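Local coordinates for protein LC-Est1C (Uncultured organism, PDB 3WYD) that hydrolyses carboxylic ester bonds as the C-terminal esterase domain of a metagenome-derived enzyme with an alpha/beta hydrolase fold, at residues N51-S56 / G60-E65; V159-G162 / T167-V170. All coordinates share one frame; numbering follows the deposited sequence.

Interaction 1. Residues N51-S56 / G60-E65; sequences NSYFDS and GAFMIE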
ATOM      1  N   ASN A  51       8.952  13.479  -0.380  1.00 17.48           N
ATOM      2  CA  ASN A  51      10.333  13.617  -0.843  1.00 14.31           C
ATOM      3  C   ASN A  51      10.927  12.472  -1.662  1.00 14.57           C
ATOM      4  O   ASN A  51      12.013  12.617  -2.197  1.00 17.21           O
ATOM      5  CB  ASN A  51      11.294  13.850   0.322  1.00 17.42           C
ATOM      6  CG  ASN A  51      10.815  14.910   1.270  1.00 21.21           C
ATOM      7  OD1 ASN A  51      10.502  14.627   2.437  1.00 29.84           O
ATOM      8  ND2 ASN A  51      10.622  16.097   0.754  1.00 19.26           N
ATOM      9  N   SER A  52      10.196  11.363  -1.752  1.00 15.97           N
ATOM     10  CA  SER A  52      10.754  10.155  -2.324  1.00 17.67           C
ATOM     11  C   SER A  52      11.296  10.340  -3.737  1.00 18.06           C
ATOM     12  O   SER A  52      12.343   9.798  -4.049  1.00 19.63           O
ATOM     13  CB  SER A  52       9.711   9.038  -2.336  1.00 17.02           C
ATOM     14  OG  SER A  52       9.471   8.570  -1.032  1.00 19.16           O
ATOM     15  N   TYR A  53      10.546  11.020  -4.621  1.00 16.38           N
ATOM     16  CA  TYR A  53      11.040  11.179  -6.008  1.00 16.33           C
ATOM     17  C   TYR A  53      12.186  12.193  -6.115  1.00 18.03           C
ATOM     18  O   TYR A  53      12.927  12.199  -7.084  1.00 19.94           O
ATOM     19  CB  TYR A  53       9.928  11.473  -7.037  1.00 16.13           C
ATOM     20  CG  TYR A  53       9.071  10.283  -7.445  1.00 17.46           C
ATOM     21  CD1 TYR A  53       7.985   9.889  -6.693  1.00 16.34           C
ATOM     22  CD2 TYR A  53       9.328   9.609  -8.625  1.00 21.48           C
ATOM     23  CE1 TYR A  53       7.204   8.824  -7.076  1.00 18.00           C
ATOM     24  CE2 TYR A  53       8.520   8.530  -9.030  1.00 25.52           C
ATOM     25  CZ  TYR A  53       7.495   8.117  -8.205  1.00 21.72           C
ATOM     26  OH  TYR A  53       6.726   7.046  -8.584  1.00 28.08           O
ATOM     27  N   PHE A  54      12.364  13.037  -5.095  1.00 20.26           N
ATOM     28  CA  PHE A  54      13.525  13.920  -5.058  1.00 22.41           C
ATOM     29  C   PHE A  54      14.781  13.252  -4.545  1.00 24.62           C
ATOM     30  O   PHE A  54      15.869  13.557  -5.013  1.00 28.42           O
ATOM     31  CB  PHE A  54      13.232  15.180  -4.217  1.00 20.49           C
ATOM     32  CG  PHE A  54      12.162  16.055  -4.792  1.00 24.44           C
ATOM     33  CD1 PHE A  54      10.821  15.763  -4.585  1.00 25.70           C
ATOM     34  CD2 PHE A  54      12.500  17.140  -5.576  1.00 28.90           C
ATOM     35  CE1 PHE A  54       9.835  16.549  -5.143  1.00 26.87           C
ATOM     36  CE2 PHE A  54      11.522  17.949  -6.130  1.00 22.70           C
ATOM     37  CZ  PHE A  54      10.181  17.671  -5.891  1.00 22.59           C
ATOM     38  N   ASP A  55      14.629  12.429  -3.513  1.00 26.20           N
ATOM     39  CA  ASP A  55      15.755  12.034  -2.644  1.00 28.90           C
ATOM     40  C   ASP A  55      16.158  10.599  -2.959  1.00 28.71           C
ATOM     41  O   ASP A  55      17.333  10.233  -2.877  1.00 33.25           O
ATOM     42  CB  ASP A  55      15.341  12.123  -1.179  1.00 28.89           C
ATOM     43  CG  ASP A  55      15.216  13.562  -0.668  1.00 30.73           C
ATOM     44  OD1 ASP A  55      15.636  14.510  -1.363  1.00 35.63           O
ATOM     45  OD2 ASP A  55      14.665  13.735   0.442  1.00 34.09           O
ATOM     46  N   SER A  56      15.181   9.799  -3.364  1.00 27.72           N
ATOM     47  CA  SER A  56      15.437   8.429  -3.784  1.00 27.09           C
ATOM     48  C   SER A  56      15.164   8.238  -5.280  1.00 25.31           C
ATOM     49  O   SER A  56      15.190   9.183  -6.070  1.00 24.88           O
ATOM     50  CB  SER A  56      14.595   7.445  -2.977  1.00 27.82           C
ATOM     51  OG  SER A  56      14.431   7.883  -1.639  1.00 38.72           O
ATOM     52  N   GLY A  60      17.035  11.195  -7.210  1.00 25.67           N
ATOM     53  CA  GLY A  60      16.348  12.319  -7.846  1.00 24.45           C
ATOM     54  C   GLY A  60      16.407  12.344  -9.367  1.00 20.90           C
ATOM     55  O   GLY A  60      16.144  13.378  -9.972  1.00 21.55           O
ATOM     56  N   ALA A  61      16.693  11.201  -9.995  1.00 20.82           N
ATOM     57  CA  ALA A  61      16.722  11.068 -11.447  1.00 18.84           C
ATOM     58  C   ALA A  61      15.440  11.604 -12.102  1.00 16.19           C
ATOM     59  O   ALA A  61      15.441  12.022 -13.254  1.00 18.64           O
ATOM     60  CB  ALA A  61      16.898   9.592 -11.868  1.00 18.29           C
ATOM     61  N   PHE A  62      14.333  11.402 -11.424  1.00 17.14           N
ATOM     62  CA  PHE A  62      13.063  11.844 -11.998  1.00 15.80           C
ATOM     63  C   PHE A  62      13.078  13.333 -12.350  1.00 17.32           C
ATOM     64  O   PHE A  62      12.526  13.749 -13.375  1.00 16.65           O
ATOM     65  CB  PHE A  62      11.947  11.518 -10.996  1.00 15.14           C
ATOM     66  CG  PHE A  62      10.568  11.516 -11.602  1.00 18.57           C
ATOM     67  CD1 PHE A  62      10.027  10.348 -12.124  1.00 15.73           C
ATOM     68  CD2 PHE A  62       9.802  12.683 -11.625  1.00 17.07           C
ATOM     69  CE1 PHE A  62       8.728  10.355 -12.684  1.00 14.12           C
ATOM     70  CE2 PHE A  62       8.518  12.703 -12.199  1.00 15.52           C
ATOM     71  CZ  PHE A  62       7.944  11.527 -12.647  1.00 13.50           C
ATOM     72  N   MET A  63      13.711  14.132 -11.507  1.00 17.19           N
ATOM     73  CA  MET A  63      13.674  15.572 -11.695  1.00 17.21           C
ATOM     74  C   MET A  63      14.643  16.071 -12.753  1.00 19.92           C
ATOM     75  O   MET A  63      14.412  17.116 -13.315  1.00 19.59           O
ATOM     76  CB  MET A  63      13.908  16.293 -10.362  1.00 15.99           C
ATOM     77  CG  MET A  63      13.035  15.812  -9.245  1.00 15.85           C
ATOM     78  SD  MET A  63      11.250  15.983  -9.618  1.00 18.06           S
ATOM     79  CE  MET A  63      10.542  14.973  -8.306  1.00 20.64           C
ATOM     80  N   ILE A  64      15.692  15.296 -13.047  1.00 19.63           N
ATOM     81  CA  ILE A  64      16.525  15.515 -14.243  1.00 20.89           C
ATOM     82  C   ILE A  64      15.682  15.438 -15.512  1.00 20.45           C
ATOM     83  O   ILE A  64      15.752  16.335 -16.362  1.00 20.74           O
ATOM     84  CB  ILE A  64      17.681  14.510 -14.289  1.00 20.20           C
ATOM     85  CG1 ILE A  64      18.523  14.668 -13.026  1.00 25.78           C
ATOM     86  CG2 ILE A  64      18.548  14.736 -15.541  1.00 24.68           C
ATOM     87  CD1 ILE A  64      19.626  13.627 -12.918  1.00 30.14           C
ATOM     88  N   GLU A  65      14.827  14.415 -15.623  1.00 17.74           N
ATOM     89  CA  GLU A  65      13.965  14.353 -16.792  1.00 19.12           C
ATOM     90  C   GLU A  65      13.034  15.594 -16.818  1.00 18.24           C
ATOM     91  O   GLU A  65      12.800  16.161 -17.883  1.00 17.00           O
ATOM     92  CB  GLU A  65      13.121  13.065 -16.825  1.00 22.18           C
ATOM     93  CG  GLU A  65      13.919  11.763 -16.918  1.00 19.56           C
ATOM     94  CD  GLU A  65      14.503  11.490 -18.296  1.00 29.50           C
ATOM     95  OE1 GLU A  65      14.334  12.332 -19.201  1.00 26.11           O
ATOM     96  OE2 GLU A  65      15.099  10.406 -18.494  1.00 34.25           O
TER
HETATM   97  O   HOH W   1      13.885  10.275  -8.807  1.00 18.33           O
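M63 lays its terminal methyl on the F54 ring while F62 takes the edge of Y53, so two neighbouring side chains of helix 57-69 grip two of the short helix 52-55. In the first, a CH-pi and Met-aromatic contact, M63 CE stands 3.6 Å from the centroid of the F54 ring, 10° off its normal, and SD follows over the same face at 4.3 Å from that centroid. A bend at chi2 (-59°) turns the M63 chain across the ring instead of away from it; CE also touches Y53 CB. With F54 cut back to an alanine, the M63 methyl is likely to lose the flat surface it rests on, leaving the thioether freer to turn. In the aromatic pair, Y53 points its CD2 edge at the face of F62, planes at 68°, with Y53 CD2 3.6 Å from F62 CD1. Both helices cover one side of the alpha/beta hydrolase sheet: F62 and M63 reach V73 of strand 72-76, and Y53 OH bonds to L43 O at the end of strand 37-43. Polar links join the backbones. G60 N donates to S56 O (3.0 Å), and a water accepts from F62 N and lies 2.8 Å from Y53 O, to which it can donate. G60, with positive phi, brings its CA within 3.5 Å of Y53 O in a nearly straight CA-H...O contact; a CB there would run into F54 O.

Interaction 2. Residues V159-G162 / T167-V170; sequences VVHG and TVPV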
ATOM      1  N   VAL A 159       2.434   0.893 -18.912  1.00 10.75           N
ATOM      2  CA  VAL A 159       2.406   0.054 -17.731  1.00  9.75           C
ATOM      3  C   VAL A 159       3.763  -0.628 -17.608  1.00 10.92           C
ATOM      4  O   VAL A 159       4.248  -1.158 -18.574  1.00 11.15           O
ATOM      5  CB  VAL A 159       1.323  -1.018 -17.838  1.00 10.99           C
ATOM      6  CG1 VAL A 159       1.304  -1.913 -16.577  1.00 11.84           C
ATOM      7  CG2 VAL A 159      -0.067  -0.349 -18.016  1.00 10.26           C
ATOM      8  N   VAL A 160       4.363  -0.586 -16.412  1.00 10.92           N
ATOM      9  CA  VAL A 160       5.688  -1.219 -16.179  1.00 10.38           C
ATOM     10  C   VAL A 160       5.584  -2.189 -15.031  1.00  9.58           C
ATOM     11  O   VAL A 160       4.954  -1.875 -14.004  1.00 10.65           O
ATOM     12  CB  VAL A 160       6.725  -0.168 -15.841  1.00 10.86           C
ATOM     13  CG1 VAL A 160       8.065  -0.820 -15.504  1.00 12.28           C
ATOM     14  CG2 VAL A 160       6.886   0.828 -16.970  1.00 12.76           C
ATOM     15  N   HIS A 161       6.082  -3.422 -15.206  1.00  9.17           N
ATOM     16  CA  HIS A 161       6.094  -4.347 -14.070  1.00 10.02           C
ATOM     17  C   HIS A 161       7.216  -5.322 -14.266  1.00 13.12           C
ATOM     18  O   HIS A 161       7.471  -5.747 -15.394  1.00 11.72           O
ATOM     19  CB  HIS A 161       4.760  -5.141 -13.971  1.00 11.74           C
ATOM     20  CG  HIS A 161       4.332  -5.476 -12.573  1.00 10.13           C
ATOM     21  ND1 HIS A 161       3.167  -4.975 -12.030  1.00  9.70           N
ATOM     22  CD2 HIS A 161       4.916  -6.218 -11.601  1.00 12.47           C
ATOM     23  CE1 HIS A 161       3.010  -5.453 -10.805  1.00  9.92           C
ATOM     24  NE2 HIS A 161       4.089  -6.163 -10.497  1.00 12.20           N
ATOM     25  N   GLY A 162       7.820  -5.742 -13.163  1.00 12.09           N
ATOM     26  CA  GLY A 162       8.873  -6.770 -13.263  1.00 13.04           C
ATOM     27  C   GLY A 162       8.294  -8.162 -13.106  1.00 12.02           C
ATOM     28  O   GLY A 162       7.411  -8.383 -12.282  1.00 12.73           O
ATOM     29  N   THR A 167       6.557  -8.516  -4.235  1.00 14.07           N
ATOM     30  CA  THR A 167       5.663  -7.690  -3.401  1.00 14.35           C
ATOM     31  C   THR A 167       4.287  -7.555  -4.060  1.00 13.81           C
ATOM     32  O   THR A 167       3.227  -7.860  -3.451  1.00 14.23           O
ATOM     33  CB  THR A 167       6.267  -6.315  -3.188  1.00 13.23           C
ATOM     34  OG1 THR A 167       7.466  -6.394  -2.380  1.00 14.77           O
ATOM     35  CG2 THR A 167       5.305  -5.374  -2.457  1.00 14.31           C
ATOM     36  N   VAL A 168       4.295  -7.186  -5.347  1.00 12.57           N
ATOM     37  CA  VAL A 168       3.056  -7.127  -6.144  1.00 12.53           C
ATOM     38  C   VAL A 168       3.249  -8.098  -7.332  1.00 11.73           C
ATOM     39  O   VAL A 168       4.080  -7.843  -8.192  1.00 12.57           O
ATOM     40  CB  VAL A 168       2.774  -5.700  -6.684  1.00 12.66           C
ATOM     41  CG1 VAL A 168       1.471  -5.722  -7.603  1.00 12.02           C
ATOM     42  CG2 VAL A 168       2.592  -4.680  -5.515  1.00 12.06           C
ATOM     43  N   PRO A 169       2.518  -9.213  -7.365  1.00 13.08           N
ATOM     44  CA  PRO A 169       2.700 -10.160  -8.484  1.00 12.98           C
ATOM     45  C   PRO A 169       2.488  -9.489  -9.829  1.00 10.90           C
ATOM     46  O   PRO A 169       1.624  -8.608  -9.982  1.00 12.25           O
ATOM     47  CB  PRO A 169       1.619 -11.209  -8.249  1.00 15.90           C
ATOM     48  CG  PRO A 169       1.399 -11.173  -6.691  1.00 16.56           C
ATOM     49  CD  PRO A 169       1.525  -9.681  -6.374  1.00 15.05           C
ATOM     50  N   VAL A 170       3.353  -9.862 -10.768  1.00 12.49           N
ATOM     51  CA  VAL A 170       3.273  -9.348 -12.123  1.00 11.36           C
ATOM     52  C   VAL A 170       1.874  -9.556 -12.728  1.00 11.71           C
ATOM     53  O   VAL A 170       1.426  -8.725 -13.565  1.00 11.34           O
ATOM     54  CB  VAL A 170       4.394  -9.965 -12.983  1.00 11.14           C
ATOM     55  CG1 VAL A 170       4.142 -11.494 -13.272  1.00 11.20           C
ATOM     56  CG2 VAL A 170       4.548  -9.206 -14.306  1.00 12.34           C
TER
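H161 reaches from the end of strand 157-162 to the loop 167-170 and gives its ring NE2-H to V168 O, a side-chain-to-backbone bond at the C-terminal end of a strand of the alpha/beta hydrolase sheet, where this fold carries its catalytic loops. The loop leads from D165, probably the acid of a Ser-His-Asp triad with S117 and H197, into helix 171-181. The bond is 2.9 Å from H161 NE2 to V168 O and moderately bent, 157° at the hydrogen. V168 O lies in the imidazole plane, yet the nitrogen stands above the plane of the V168 carbonyl. The other ring nitrogen, ND1, bonds to S173 OG of helix 171-181, so both ring nitrogens are engaged and the rotation of the buried imidazole is fixed. Its chi1 of -147° departs from the staggered value, a twist consistent with its reach between two partners. V170 packs over one face of the ring: its CA sits 3.8 Å from the H161 centroid, displaced toward the CD2 side, in a CH-pi contact. V168 meets the ring elsewhere, with CG1 3.6 Å from H161 CE1. The V170 side chain takes the less common rotamer with CG1 between N and carbonyl carbon (chi1 71°), while CG2 extends toward the strand end, 3.6 Å from G162 O.

In the fold
From the N terminus, the chain runs through strands 23-26 and 37-43 before reaching interaction 1, which closes the short turn between helices 52-55 and 57-69 and packs both against the sheet beside strands 37-43 and 72-76. The central strands and the probable nucleophile elbow around S117 follow. Interaction 2 then closes the loop between strand 157-162 and helix 171-181, spanning D165 of the probable triad. The two closures are in series, neither nested nor crossed, with centres about 21 Å apart and nearest atoms about 10 Å apart. Y53 touches residues of that probable elbow and H161 residues of the probable triad, so each contact borders the probable active site without meeting the other.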